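PDB 4NT1: accelerated cell death 11 from Arabidopsis thaliana, which transfers ceramide-1-phosphate and phytoceramide-1-phosphate selectively between membranes, carrying them on an all-helical GLTP fold. Local coordinates for residues K19-I24 and T35-A40; N29-V34 and I76-V81; M82-I87 and L199-G204; G108-K113 and P189-L194. All blocks are in the same frame, centred on the assembly; numbering follows the deposited sequence.

Contact 4 is buried and lies nearest the centre of the chain, contacts 1 and 2 are partly buried, and contact 3 is at the surface. Chemistry follows place. Contacts 1 and 4 each join two nearly antiparallel helices by side-chain packing without hydrogen bonds, and they touch through Phe-37, Leu-21, Leu-109, Leu-190 and Leu-194. Contact 2 joins a loop to the start of helix 79-88 by two backbone hydrogen bonds and shares with contact 1 a sodium ion and two of its waters. Contact 3 combines apolar touches with a water-bridged charge pair. Helix 79-88 serves contacts 2 and 3, while contact 4 is nested inside the long loop that contact 3 closes.

Contact 1: residues K19-I24 and T35-A40; sequences KKLAII and TQFSHA. With NA (sodium ion), chain E.
Leu-21 and Gln-36 lie alongside and point oppositely where helix 10-25 packs on helix 34-51, a pairing within the all-helical GLTP fold. The two segments run nearly antiparallel, at 143°, with Leu-21 opposite Phe-37. Leu-21 has the largest share of the contact, and its two methyl groups divide the work. CD1 of Leu-21 comes to 3.6 Å from CB of Ala-40, whose short side chain lets the leucine approach the opposing helix closely. The same methyl meets the ring of Phe-37 obliquely, with CD1 of Leu-21 4.2 Å from CD1 of Phe-37. CD2 of Leu-21 instead rests 4.1 Å from CG of Gln-36, on the aliphatic part of that side chain.

Gln-36 holds CG anti to its backbone N (chi1 180°), and its chain stays extended beyond CG, carrying the amide across to the other helix. There it meets Ile-24 tip to tip, CD1 of Ile-24 lying 3.8 Å from NE2 of Gln-36. NE2 of Gln-36 also sits 3.7 Å from CB of Lys-20, whose long chain then leads its ammonium group away. One residue earlier, OG1 of Thr-35 binds the sodium ion at 2.6 Å, while the carbonyl oxygens of Ser-73 and Ile-76 and two waters complete its ligands.

With no hydrogen bond across, the segments adhere by van der Waals contact and the burial of apolar surface. Leucine, phenylalanine and alanine suit the inner side, whereas Gln-36 packs with both CG and its amide, and Lys-20 contributes only CB.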
loop_
_atom_site.group_PDB
_atom_site.type_symbol
_atom_site.label_atom_id
_atom_site.label_comp_id
_atom_site.label_asym_id
_atom_site.label_seq_id
_atom_site.Cartn_x
_atom_site.Cartn_y
_atom_site.Cartn_z
ATOM N N LYS A 19 -2.808 -11.798 -4.633
ATOM C CA LYS A 19 -3.746 -12.686 -5.291
ATOM C C LYS A 19 -4.563 -13.452 -4.249
ATOM O O LYS A 19 -5.782 -13.546 -4.353
ATOM C CB LYS A 19 -3.000 -13.653 -6.220
ATOM C CG LYS A 19 -3.923 -14.604 -6.971
ATOM C CD LYS A 19 -3.156 -15.512 -7.924
ATOM C CE LYS A 19 -3.093 -14.924 -9.320
ATOM N NZ LYS A 19 -4.435 -14.869 -9.963
ATOM N N LYS A 20 -3.888 -13.971 -3.222
ATOM C CA LYS A 20 -4.566 -14.723 -2.165
ATOM C C LYS A 20 -5.576 -13.870 -1.399
ATOM O O LYS A 20 -6.668 -14.333 -1.080
ATOM C CB LYS A 20 -3.561 -15.320 -1.178
ATOM C CG LYS A 20 -2.730 -16.455 -1.753
ATOM C CD LYS A 20 -1.712 -16.921 -0.724
ATOM C CE LYS A 20 -0.805 -17.998 -1.298
ATOM N NZ LYS A 20 0.128 -17.436 -2.316
ATOM N N LEU A 21 -5.199 -12.630 -1.094
ATOM C CA LEU A 21 -6.096 -11.713 -0.404
ATOM C C LEU A 21 -7.296 -11.378 -1.288
ATOM O O LEU A 21 -8.417 -11.316 -0.794
ATOM C CB LEU A 21 -5.351 -10.447 0.048
ATOM C CG LEU A 21 -4.338 -10.719 1.170
ATOM C CD1 LEU A 21 -3.443 -9.485 1.458
ATOM C CD2 LEU A 21 -5.067 -11.169 2.431
ATOM N N ALA A 22 -7.068 -11.184 -2.589
ATOM C CA ALA A 22 -8.181 -10.890 -3.510
ATOM C C ALA A 22 -9.165 -12.063 -3.566
ATOM O O ALA A 22 -10.386 -11.881 -3.555
ATOM C CB ALA A 22 -7.657 -10.568 -4.897
ATOM N N ILE A 23 -8.625 -13.272 -3.619
ATOM C CA ILE A 23 -9.458 -14.479 -3.577
ATOM C C ILE A 23 -10.331 -14.524 -2.326
ATOM O O ILE A 23 -11.516 -14.854 -2.403
ATOM C CB ILE A 23 -8.610 -15.757 -3.661
ATOM C CG1 ILE A 23 -7.962 -15.866 -5.040
ATOM C CG2 ILE A 23 -9.459 -16.986 -3.335
ATOM C CD1 ILE A 23 -6.884 -16.952 -5.131
ATOM N N ILE A 24 -9.746 -14.198 -1.174
ATOM C CA ILE A 24 -10.490 -14.153 0.080
ATOM C C ILE A 24 -11.598 -13.093 0.057
ATOM O O ILE A 24 -12.738 -13.369 0.434
ATOM C CB ILE A 24 -9.552 -13.894 1.283
ATOM C CG1 ILE A 24 -8.633 -15.103 1.514
ATOM C CG2 ILE A 24 -10.374 -13.568 2.545
ATOM C CD1 ILE A 24 -7.449 -14.800 2.460
ATOM N N THR A 35 -2.955 -11.549 10.480
ATOM C CA THR A 35 -1.578 -12.000 10.314
ATOM C C THR A 35 -1.256 -12.077 8.825
ATOM O O THR A 35 -0.310 -11.440 8.366
ATOM C CB THR A 35 -1.315 -13.350 11.025
ATOM O OG1 THR A 35 -1.575 -13.207 12.425
ATOM C CG2 THR A 35 0.140 -13.809 10.834
ATOM N N GLN A 36 -2.061 -12.821 8.067
ATOM C CA GLN A 36 -1.839 -12.928 6.615
ATOM C C GLN A 36 -1.783 -11.568 5.924
ATOM O O GLN A 36 -0.881 -11.301 5.117
ATOM C CB GLN A 36 -2.935 -13.765 5.953
ATOM C CG GLN A 36 -2.747 -13.902 4.447
ATOM C CD GLN A 36 -3.640 -14.980 3.856
ATOM O OE1 GLN A 36 -4.308 -15.723 4.589
ATOM N NE2 GLN A 36 -3.669 -15.066 2.530
ATOM N N PHE A 37 -2.774 -10.727 6.218
ATOM C CA PHE A 37 -2.836 -9.378 5.653
ATOM C C PHE A 37 -1.584 -8.568 5.985
ATOM O O PHE A 37 -0.954 -7.988 5.101
ATOM C CB PHE A 37 -4.078 -8.664 6.173
ATOM C CG PHE A 37 -4.159 -7.211 5.788
ATOM C CD1 PHE A 37 -4.600 -6.838 4.527
ATOM C CD2 PHE A 37 -3.802 -6.224 6.696
ATOM C CE1 PHE A 37 -4.676 -5.500 4.168
ATOM C CE2 PHE A 37 -3.873 -4.877 6.342
ATOM C CZ PHE A 37 -4.314 -4.516 5.082
ATOM N N SER A 38 -1.204 -8.542 7.257
ATOM C CA SER A 38 -0.067 -7.706 7.650
ATOM C C SER A 38 1.240 -8.193 7.011
ATOM O O SER A 38 2.074 -7.385 6.579
ATOM C CB SER A 38 0.043 -7.597 9.177
ATOM O OG SER A 38 0.375 -8.848 9.763
ATOM N N HIS A 39 1.406 -9.512 6.926
ATOM C CA HIS A 39 2.564 -10.087 6.247
ATOM C C HIS A 39 2.640 -9.684 4.766
ATOM O O HIS A 39 3.715 -9.349 4.261
ATOM C CB HIS A 39 2.566 -11.616 6.372
ATOM C CG HIS A 39 2.961 -12.115 7.730
ATOM N ND1 HIS A 39 3.383 -13.407 7.955
ATOM C CD2 HIS A 39 2.986 -11.496 8.936
ATOM C CE1 HIS A 39 3.659 -13.561 9.239
ATOM N NE2 HIS A 39 3.432 -12.415 9.854
ATOM N N ALA A 40 1.505 -9.722 4.072
ATOM C CA ALA A 40 1.468 -9.318 2.663
ATOM C C ALA A 40 1.855 -7.853 2.511
ATOM O O ALA A 40 2.622 -7.483 1.623
ATOM C CB ALA A 40 0.091 -9.566 2.073
HETATM NA NA NA E . -3.530 -13.599 14.122
HETATM O O HOH W 1 -4.656 -13.407 12.102
HETATM O O HOH W 2 -5.619 -15.374 14.408
#

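Contact 2: residues N29-V34 and I76-V81. With NA (sodium ion), chain E.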
loop_
_atom_site.group_PDB
_atom_site.type_symbol
_atom_site.label_atom_id
_atom_site.label_comp_id
_atom_site.label_asym_id
_atom_site.label_seq_id
_atom_site.Cartn_x
_atom_site.Cartn_y
_atom_site.Cartn_z
ATOM N N ASN A 29 -18.668 -15.162 2.288
ATOM C CA ASN A 29 -18.368 -14.820 3.677
ATOM C C ASN A 29 -16.876 -14.557 3.911
ATOM O O ASN A 29 -16.205 -15.335 4.591
ATOM C CB ASN A 29 -18.866 -15.923 4.617
ATOM N N PRO A 30 -16.356 -13.451 3.351
ATOM C CA PRO A 30 -14.915 -13.176 3.390
ATOM C C PRO A 30 -14.428 -12.834 4.799
ATOM O O PRO A 30 -15.053 -12.047 5.512
ATOM C CB PRO A 30 -14.766 -11.969 2.455
ATOM C CG PRO A 30 -16.072 -11.266 2.554
ATOM C CD PRO A 30 -17.113 -12.346 2.739
ATOM N N GLU A 31 -13.323 -13.450 5.195
ATOM C CA GLU A 31 -12.672 -13.147 6.463
ATOM C C GLU A 31 -11.192 -12.957 6.198
ATOM O O GLU A 31 -10.496 -13.901 5.818
ATOM C CB GLU A 31 -12.874 -14.285 7.457
ATOM C CG GLU A 31 -14.308 -14.451 7.927
ATOM C CD GLU A 31 -14.422 -15.464 9.050
ATOM O OE1 GLU A 31 -14.427 -16.679 8.760
ATOM O OE2 GLU A 31 -14.487 -15.042 10.224
ATOM N N VAL A 32 -10.720 -11.725 6.358
ATOM C CA VAL A 32 -9.324 -11.425 6.113
ATOM C C VAL A 32 -8.532 -11.555 7.409
ATOM O O VAL A 32 -8.726 -10.765 8.345
ATOM C CB VAL A 32 -9.145 -10.014 5.562
ATOM C CG1 VAL A 32 -7.666 -9.745 5.286
ATOM C CG2 VAL A 32 -10.002 -9.807 4.309
ATOM N N PRO A 33 -7.650 -12.562 7.480
ATOM C CA PRO A 33 -6.862 -12.756 8.698
ATOM C C PRO A 33 -5.854 -11.637 8.839
ATOM O O PRO A 33 -5.269 -11.207 7.840
ATOM C CB PRO A 33 -6.137 -14.083 8.442
ATOM C CG PRO A 33 -6.916 -14.757 7.357
ATOM C CD PRO A 33 -7.444 -13.648 6.504
ATOM N N VAL A 34 -5.664 -11.154 10.061
ATOM C CA VAL A 34 -4.809 -9.995 10.245
ATOM C C VAL A 34 -3.343 -10.355 10.040
ATOM O O VAL A 34 -2.583 -9.572 9.472
ATOM C CB VAL A 34 -5.049 -9.300 11.612
ATOM C CG1 VAL A 34 -4.206 -8.035 11.720
ATOM C CG2 VAL A 34 -6.523 -8.957 11.767
ATOM N N ILE A 76 -4.991 -10.885 17.125
ATOM C CA ILE A 76 -6.196 -10.457 16.418
ATOM C C ILE A 76 -6.534 -11.449 15.322
ATOM O O ILE A 76 -5.654 -11.851 14.588
ATOM C CB ILE A 76 -5.972 -9.107 15.736
ATOM C CG1 ILE A 76 -5.148 -8.177 16.634
ATOM C CG2 ILE A 76 -7.309 -8.485 15.344
ATOM C CD1 ILE A 76 -4.669 -6.913 15.920
ATOM N N SER A 77 -7.799 -11.831 15.185
ATOM C CA SER A 77 -8.158 -12.813 14.161
ATOM C C SER A 77 -8.342 -12.188 12.789
ATOM O O SER A 77 -7.544 -12.440 11.874
ATOM C CB SER A 77 -9.421 -13.584 14.550
ATOM O OG SER A 77 -10.510 -12.706 14.749
ATOM N N THR A 78 -9.383 -11.370 12.641
ATOM C CA THR A 78 -9.736 -10.833 11.324
ATOM C C THR A 78 -9.866 -9.309 11.356
ATOM O O THR A 78 -10.031 -8.725 12.422
ATOM C CB THR A 78 -11.087 -11.382 10.820
ATOM O OG1 THR A 78 -12.155 -10.865 11.640
ATOM C CG2 THR A 78 -11.096 -12.912 10.853
ATOM N N LEU A 79 -9.808 -8.676 10.183
ATOM C CA LEU A 79 -9.904 -7.222 10.107
ATOM C C LEU A 79 -11.228 -6.710 10.655
ATOM O O LEU A 79 -11.270 -5.677 11.324
ATOM C CB LEU A 79 -9.681 -6.716 8.673
ATOM C CG LEU A 79 -8.276 -6.891 8.091
ATOM C CD1 LEU A 79 -8.222 -6.457 6.637
ATOM C CD2 LEU A 79 -7.227 -6.126 8.902
ATOM N N VAL A 80 -12.309 -7.433 10.373
ATOM C CA VAL A 80 -13.631 -7.058 10.882
ATOM C C VAL A 80 -13.666 -7.064 12.409
ATOM O O VAL A 80 -14.119 -6.105 13.033
ATOM C CB VAL A 80 -14.734 -7.981 10.318
ATOM C CG1 VAL A 80 -16.004 -7.883 11.158
ATOM C CG2 VAL A 80 -15.011 -7.629 8.862
ATOM N N VAL A 81 -13.188 -8.147 13.008
ATOM C CA VAL A 81 -13.143 -8.248 14.461
ATOM C C VAL A 81 -12.283 -7.139 15.052
ATOM O O VAL A 81 -12.667 -6.505 16.036
ATOM C CB VAL A 81 -12.657 -9.648 14.912
ATOM C CG1 VAL A 81 -12.262 -9.659 16.383
ATOM C CG2 VAL A 81 -13.743 -10.683 14.630
HETATM NA NA NA E . -3.530 -13.599 14.122
HETATM O O HOH W 3 -14.509 -12.290 11.369
HETATM O O HOH W 4 -12.309 -9.398 7.676
HETATM O O HOH W 1 -4.656 -13.407 12.102
HETATM O O HOH W 2 -5.619 -15.374 14.408
#
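Val-32 and Val-34 grip the turn at Ser-77 to Leu-79 by their backbones. Leu-79 N donates to Val-32 O at 3.0 Å, and Val-34 N donates to Ser-77 O at 2.9 Å. Together they frame a single bridge between Pro-33 and Thr-78, reinforced by a CA-H...O contact from CA of Thr-78 to O of Val-32 at 3.1 Å. Branched apolar side chains fill the inner side: CG2 of Val-34 presses to 3.4 Å from C of Thr-78 and lies 3.7 Å from CG2 of Ile-76, while CG1 of Val-32 is 3.6 Å from CD1 of Leu-79.

Polar residues suit the outer side, where one water links OE2 of Glu-31 to OG1 of Thr-78. Another water donates to Ser-77 O and is itself a ligand of the sodium ion. Leu-79 also packs on Leu-194 of helix 173-199 and Leu-102 of helix 98-121.

Both segments lead into helices. Pro-33 is the N-cap of helix 34-51; Thr-78 caps helix 79-88, its OG1 accepting from Val-81 N at 3.2 Å. The single bridge thus pairs the N-cap residues of two helices of the all-helical GLTP fold, next to the sodium site of Thr-35, Ser-73 and Ile-76.

Contact 3: residues M82-I87 and L199-G204; sequences MMDKDI and LSKQLG
A bend at chi3 (73°) of Met-83 directs its CE to CD1 of Leu-203, 3.7 Å away, the two side chains crossing obliquely. Ile-87, a turn later on the same helix, presents its CD1 to Lys-201. CG of Lys-201 stands anti to its own carbonyl carbon, beside the backbone N (chi1 -68°), which puts this methylene 3.8 Å from CD1 of Ile-87, and the two side chains cross at about a right angle. The lysine thus offers its methylenes to the isoleucine. CD1 of Ile-87 also lies 4.3 Å from CD1 of Leu-203, so that Met-83, Ile-87 and Leu-203 form a small apolar cluster. The flexible, unbranched methionine suits a place where a methyl must reach across to a loop.

Polar groups meet beside this cluster. OD1 of Asp-84 and NZ of Lys-201 stand 4.6 Å apart, too far for a salt bridge, and one water spans them. It donates to OD1 of Asp-84 at 2.6 Å and accepts from NZ of Lys-201 at 3.1 Å. The opposite charges probably still attract through the water.

Lys-201 and Leu-203 follow the end of helix 173-199, which closes in a Schellman motif with Gln-202, of positive phi, as its C-prime residue; Leu-203 N bonds to Phe-198 O. Leu-203 O in turn accepts from Arg-93 NH2. Met-83 packs on Thr-99 and Leu-102 of helix 98-121 as well as Leu-197 and Phe-198 of helix 173-199, so this surface contact fastens the chain's C-terminal loop to helix 79-88 beside both of those helices.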
loop_
_atom_site.group_PDB
_atom_site.type_symbol
_atom_site.label_atom_id
_atom_site.label_comp_id
_atom_site.label_asym_id
_atom_site.label_seq_id
_atom_site.Cartn_x
_atom_site.Cartn_y
_atom_site.Cartn_z
ATOM N N MET A 82 -11.137 -6.892 14.422
ATOM C CA MET A 82 -10.210 -5.853 14.850
ATOM C C MET A 82 -10.907 -4.493 14.897
ATOM O O MET A 82 -10.828 -3.772 15.895
ATOM C CB MET A 82 -9.030 -5.801 13.878
ATOM C CG MET A 82 -7.854 -4.963 14.319
ATOM S SD MET A 82 -6.584 -4.900 13.030
ATOM C CE MET A 82 -7.327 -3.711 11.907
ATOM N N MET A 83 -11.603 -4.148 13.819
ATOM C CA MET A 83 -12.289 -2.860 13.751
ATOM C C MET A 83 -13.476 -2.785 14.692
ATOM O O MET A 83 -13.714 -1.742 15.305
ATOM C CB MET A 83 -12.713 -2.534 12.316
ATOM C CG MET A 83 -11.530 -2.199 11.447
ATOM S SD MET A 83 -12.003 -1.895 9.748
ATOM C CE MET A 83 -12.779 -0.281 9.896
ATOM N N ASP A 84 -14.229 -3.874 14.805
ATOM C CA ASP A 84 -15.379 -3.883 15.707
ATOM C C ASP A 84 -14.936 -3.584 17.149
ATOM O O ASP A 84 -15.623 -2.869 17.878
ATOM C CB ASP A 84 -16.125 -5.222 15.646
ATOM C CG ASP A 84 -17.012 -5.362 14.403
ATOM O OD1 ASP A 84 -17.294 -4.350 13.731
ATOM O OD2 ASP A 84 -17.442 -6.497 14.121
ATOM N N LYS A 85 -13.794 -4.128 17.569
ATOM C CA LYS A 85 -13.326 -3.871 18.937
ATOM C C LYS A 85 -12.952 -2.400 19.156
ATOM O O LYS A 85 -13.148 -1.858 20.253
ATOM C CB LYS A 85 -12.170 -4.804 19.319
ATOM C CG LYS A 85 -12.576 -6.286 19.350
ATOM C CD LYS A 85 -11.359 -7.193 19.468
ATOM C CE LYS A 85 -10.846 -7.258 20.887
ATOM N NZ LYS A 85 -11.817 -7.952 21.790
ATOM N N ASP A 86 -12.422 -1.753 18.118
ATOM C CA ASP A 86 -12.134 -0.321 18.215
ATOM C C ASP A 86 -13.424 0.495 18.275
ATOM O O ASP A 86 -13.495 1.506 18.969
ATOM C CB ASP A 86 -11.281 0.163 17.039
ATOM C CG ASP A 86 -9.803 -0.122 17.232
ATOM O OD1 ASP A 86 -9.371 -0.321 18.391
ATOM O OD2 ASP A 86 -9.065 -0.118 16.225
ATOM N N ILE A 87 -14.438 0.066 17.526
ATOM C CA ILE A 87 -15.735 0.749 17.552
ATOM C C ILE A 87 -16.380 0.610 18.938
ATOM O O ILE A 87 -16.950 1.564 19.476
ATOM C CB ILE A 87 -16.685 0.203 16.454
ATOM C CG1 ILE A 87 -16.132 0.535 15.060
ATOM C CG2 ILE A 87 -18.078 0.789 16.617
ATOM C CD1 ILE A 87 -16.811 -0.233 13.908
ATOM N N LEU A 199 -16.440 2.831 5.573
ATOM C CA LEU A 199 -17.615 3.566 5.117
ATOM C C LEU A 199 -18.937 2.968 5.586
ATOM O O LEU A 199 -19.892 3.700 5.849
ATOM C CB LEU A 199 -17.610 3.692 3.590
ATOM C CG LEU A 199 -16.385 4.399 3.014
ATOM C CD1 LEU A 199 -16.368 4.290 1.494
ATOM C CD2 LEU A 199 -16.347 5.841 3.460
ATOM N N SER A 200 -18.989 1.644 5.693
ATOM C CA SER A 200 -20.204 0.950 6.121
ATOM C C SER A 200 -20.460 1.141 7.613
ATOM O O SER A 200 -21.565 0.889 8.102
ATOM C CB SER A 200 -20.119 -0.544 5.791
ATOM O OG SER A 200 -19.121 -1.193 6.564
ATOM N N LYS A 201 -19.436 1.582 8.336
ATOM C CA LYS A 201 -19.583 1.886 9.759
ATOM C C LYS A 201 -19.541 3.391 10.014
ATOM O O LYS A 201 -19.379 3.832 11.154
ATOM C CB LYS A 201 -18.510 1.170 10.582
ATOM C CG LYS A 201 -18.675 -0.348 10.615
ATOM C CD LYS A 201 -20.062 -0.731 11.133
ATOM C CE LYS A 201 -20.159 -2.217 11.458
ATOM N NZ LYS A 201 -20.009 -3.083 10.254
ATOM N N GLN A 202 -19.682 4.172 8.946
ATOM C CA GLN A 202 -19.690 5.635 9.041
ATOM C C GLN A 202 -18.440 6.211 9.703
ATOM O O GLN A 202 -18.521 7.224 10.399
ATOM C CB GLN A 202 -20.926 6.122 9.813
ATOM C CG GLN A 202 -22.248 5.902 9.091
ATOM C CD GLN A 202 -22.761 4.482 9.240
ATOM O OE1 GLN A 202 -22.671 3.885 10.316
ATOM N NE2 GLN A 202 -23.301 3.933 8.157
ATOM N N LEU A 203 -17.284 5.588 9.483
ATOM C CA LEU A 203 -16.071 6.023 10.162
ATOM C C LEU A 203 -15.275 7.078 9.397
ATOM O O LEU A 203 -14.396 7.717 9.965
ATOM C CB LEU A 203 -15.158 4.826 10.442
ATOM C CG LEU A 203 -15.747 3.634 11.191
ATOM C CD1 LEU A 203 -14.666 2.566 11.422
ATOM C CD2 LEU A 203 -16.361 4.085 12.508
ATOM N N GLY A 204 -15.555 7.224 8.103
ATOM C CA GLY A 204 -14.789 8.105 7.244
ATOM C C GLY A 204 -13.459 7.477 6.876
ATOM O O GLY A 204 -13.023 6.536 7.541
HETATM O O HOH W 5 -17.281 -4.379 11.121
#

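Contact 4: residues G108-K113 and P189-L194; sequences GLDMVK and PLITYL
Ile-191 pushes its CD1 against the backbone of helix 98-121 at Leu-109 and Asp-110. With CG1 beside its backbone N (chi1 -73°) and CD1 nearly extended (chi2 157°), the methyl stands 3.6 Å from CA of Asp-110 and 3.9 Å from C of Leu-109. A long, slender branch suits this place, since it can reach the main chain between neighbouring side chains.

Those side chains border the methyl. Asp-110 crosses Ile-191 at about a right angle, OD1 of Asp-110 lying 3.9 Å from CD1 of Ile-191. Lys-113 passes obliquely: its CD is 4.1 Å from CD1 of Ile-191. Its ammonium group has a long, weak ion pair with Glu-117.

CD1 of Leu-109 reaches CD2 of Leu-190 at 4.2 Å and CD1 of Leu-194 at 4.3 Å, while CB of Leu-109 lies beside CD1 of Ile-191. Phe-18 of helix 10-25 packs on both Leu-109 and Leu-190. Tyr-183 OH is hydrogen-bonded to the carbonyl oxygen of Leu-109.

Helices 98-121 and 173-199, at 149° here, pack together in the interior of the all-helical GLTP fold; the side chain of Leu-109 is about 10 Å from that of Arg-104, which binds the phosphorylated lipid. Their hold is apolar: leucine and isoleucine methyls on the buried side, bordered by CA and the carboxylate of Asp-110 and a methylene of Lys-113.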
loop_
_atom_site.group_PDB
_atom_site.type_symbol
_atom_site.label_atom_id
_atom_site.label_comp_id
_atom_site.label_asym_id
_atom_site.label_seq_id
_atom_site.Cartn_x
_atom_site.Cartn_y
_atom_site.Cartn_z
ATOM N N GLY A 108 -1.002 3.284 1.668
ATOM C CA GLY A 108 0.216 2.800 1.046
ATOM C C GLY A 108 -0.047 1.798 -0.074
ATOM O O GLY A 108 0.563 1.867 -1.144
ATOM N N LEU A 109 -0.953 0.852 0.175
ATOM C CA LEU A 109 -1.307 -0.137 -0.844
ATOM C C LEU A 109 -1.874 0.555 -2.068
ATOM O O LEU A 109 -1.597 0.156 -3.202
ATOM C CB LEU A 109 -2.343 -1.123 -0.317
ATOM C CG LEU A 109 -1.913 -1.988 0.858
ATOM C CD1 LEU A 109 -3.087 -2.839 1.340
ATOM C CD2 LEU A 109 -0.694 -2.866 0.508
ATOM N N ASP A 110 -2.678 1.587 -1.833
ATOM C CA ASP A 110 -3.296 2.348 -2.913
ATOM C C ASP A 110 -2.228 3.123 -3.685
ATOM O O ASP A 110 -2.233 3.124 -4.918
ATOM C CB ASP A 110 -4.367 3.290 -2.328
ATOM C CG ASP A 110 -5.379 3.768 -3.358
ATOM O OD1 ASP A 110 -5.466 3.172 -4.449
ATOM O OD2 ASP A 110 -6.102 4.751 -3.055
ATOM N N MET A 111 -1.287 3.758 -2.985
ATOM C CA MET A 111 -0.226 4.473 -3.704
ATOM C C MET A 111 0.580 3.536 -4.613
ATOM O O MET A 111 0.933 3.899 -5.733
ATOM C CB MET A 111 0.727 5.223 -2.764
ATOM C CG MET A 111 1.524 6.339 -3.509
ATOM S SD MET A 111 3.195 6.587 -2.876
ATOM C CE MET A 111 4.112 5.288 -3.715
ATOM N N VAL A 112 0.887 2.342 -4.119
ATOM C CA VAL A 112 1.625 1.368 -4.915
ATOM C C VAL A 112 0.777 0.929 -6.107
ATOM O O VAL A 112 1.279 0.839 -7.228
ATOM C CB VAL A 112 2.113 0.163 -4.082
ATOM C CG1 VAL A 112 2.797 -0.882 -4.995
ATOM C CG2 VAL A 112 3.090 0.625 -2.996
ATOM N N LYS A 113 -0.510 0.691 -5.878
ATOM C CA LYS A 113 -1.405 0.356 -6.981
ATOM C C LYS A 113 -1.366 1.413 -8.093
ATOM O O LYS A 113 -1.259 1.071 -9.269
ATOM C CB LYS A 113 -2.851 0.183 -6.508
ATOM C CG LYS A 113 -3.804 -0.196 -7.648
ATOM C CD LYS A 113 -5.267 -0.156 -7.246
ATOM C CE LYS A 113 -5.827 1.238 -7.321
ATOM N NZ LYS A 113 -7.171 1.221 -7.964
ATOM N N PRO A 189 -9.675 -4.706 -5.583
ATOM C CA PRO A 189 -10.808 -5.162 -4.766
ATOM C C PRO A 189 -10.500 -5.170 -3.266
ATOM O O PRO A 189 -11.405 -4.956 -2.465
ATOM C CB PRO A 189 -11.057 -6.603 -5.256
ATOM C CG PRO A 189 -9.818 -6.992 -5.989
ATOM C CD PRO A 189 -9.216 -5.736 -6.533
ATOM N N LEU A 190 -9.249 -5.441 -2.898
ATOM C CA LEU A 190 -8.840 -5.407 -1.494
ATOM C C LEU A 190 -8.979 -4.005 -0.897
ATOM O O LEU A 190 -9.507 -3.821 0.215
ATOM C CB LEU A 190 -7.386 -5.897 -1.366
ATOM C CG LEU A 190 -6.779 -5.772 0.032
ATOM C CD1 LEU A 190 -7.576 -6.619 0.998
ATOM C CD2 LEU A 190 -5.292 -6.171 0.004
ATOM N N ILE A 191 -8.499 -3.017 -1.642
ATOM C CA ILE A 191 -8.569 -1.629 -1.212
ATOM C C ILE A 191 -10.024 -1.179 -1.084
ATOM O O ILE A 191 -10.384 -0.480 -0.144
ATOM C CB ILE A 191 -7.787 -0.726 -2.175
ATOM C CG1 ILE A 191 -6.285 -0.933 -1.961
ATOM C CG2 ILE A 191 -8.179 0.753 -1.995
ATOM C CD1 ILE A 191 -5.438 -0.551 -3.151
ATOM N N THR A 192 -10.862 -1.586 -2.029
ATOM C CA THR A 192 -12.295 -1.273 -1.969
ATOM C C THR A 192 -12.930 -1.961 -0.760
ATOM O O THR A 192 -13.750 -1.378 -0.053
ATOM C CB THR A 192 -13.014 -1.765 -3.248
ATOM O OG1 THR A 192 -12.519 -1.041 -4.384
ATOM C CG2 THR A 192 -14.507 -1.547 -3.144
ATOM N N TYR A 193 -12.559 -3.219 -0.544
ATOM C CA TYR A 193 -13.016 -3.960 0.628
ATOM C C TYR A 193 -12.632 -3.202 1.901
ATOM O O TYR A 193 -13.439 -3.066 2.817
ATOM C CB TYR A 193 -12.426 -5.379 0.645
ATOM C CG TYR A 193 -12.711 -6.136 1.925
ATOM C CD1 TYR A 193 -13.879 -6.872 2.078
ATOM C CD2 TYR A 193 -11.819 -6.095 2.988
ATOM C CE1 TYR A 193 -14.149 -7.552 3.256
ATOM C CE2 TYR A 193 -12.080 -6.775 4.173
ATOM C CZ TYR A 193 -13.244 -7.497 4.297
ATOM O OH TYR A 193 -13.507 -8.167 5.467
ATOM N N LEU A 194 -11.408 -2.687 1.948
ATOM C CA LEU A 194 -10.952 -1.961 3.137
ATOM C C LEU A 194 -11.739 -0.661 3.327
ATOM O O LEU A 194 -12.296 -0.423 4.402
ATOM C CB LEU A 194 -9.444 -1.681 3.069
ATOM C CG LEU A 194 -8.543 -2.919 3.068
ATOM C CD1 LEU A 194 -7.079 -2.548 2.812
ATOM C CD2 LEU A 194 -8.698 -3.670 4.392
#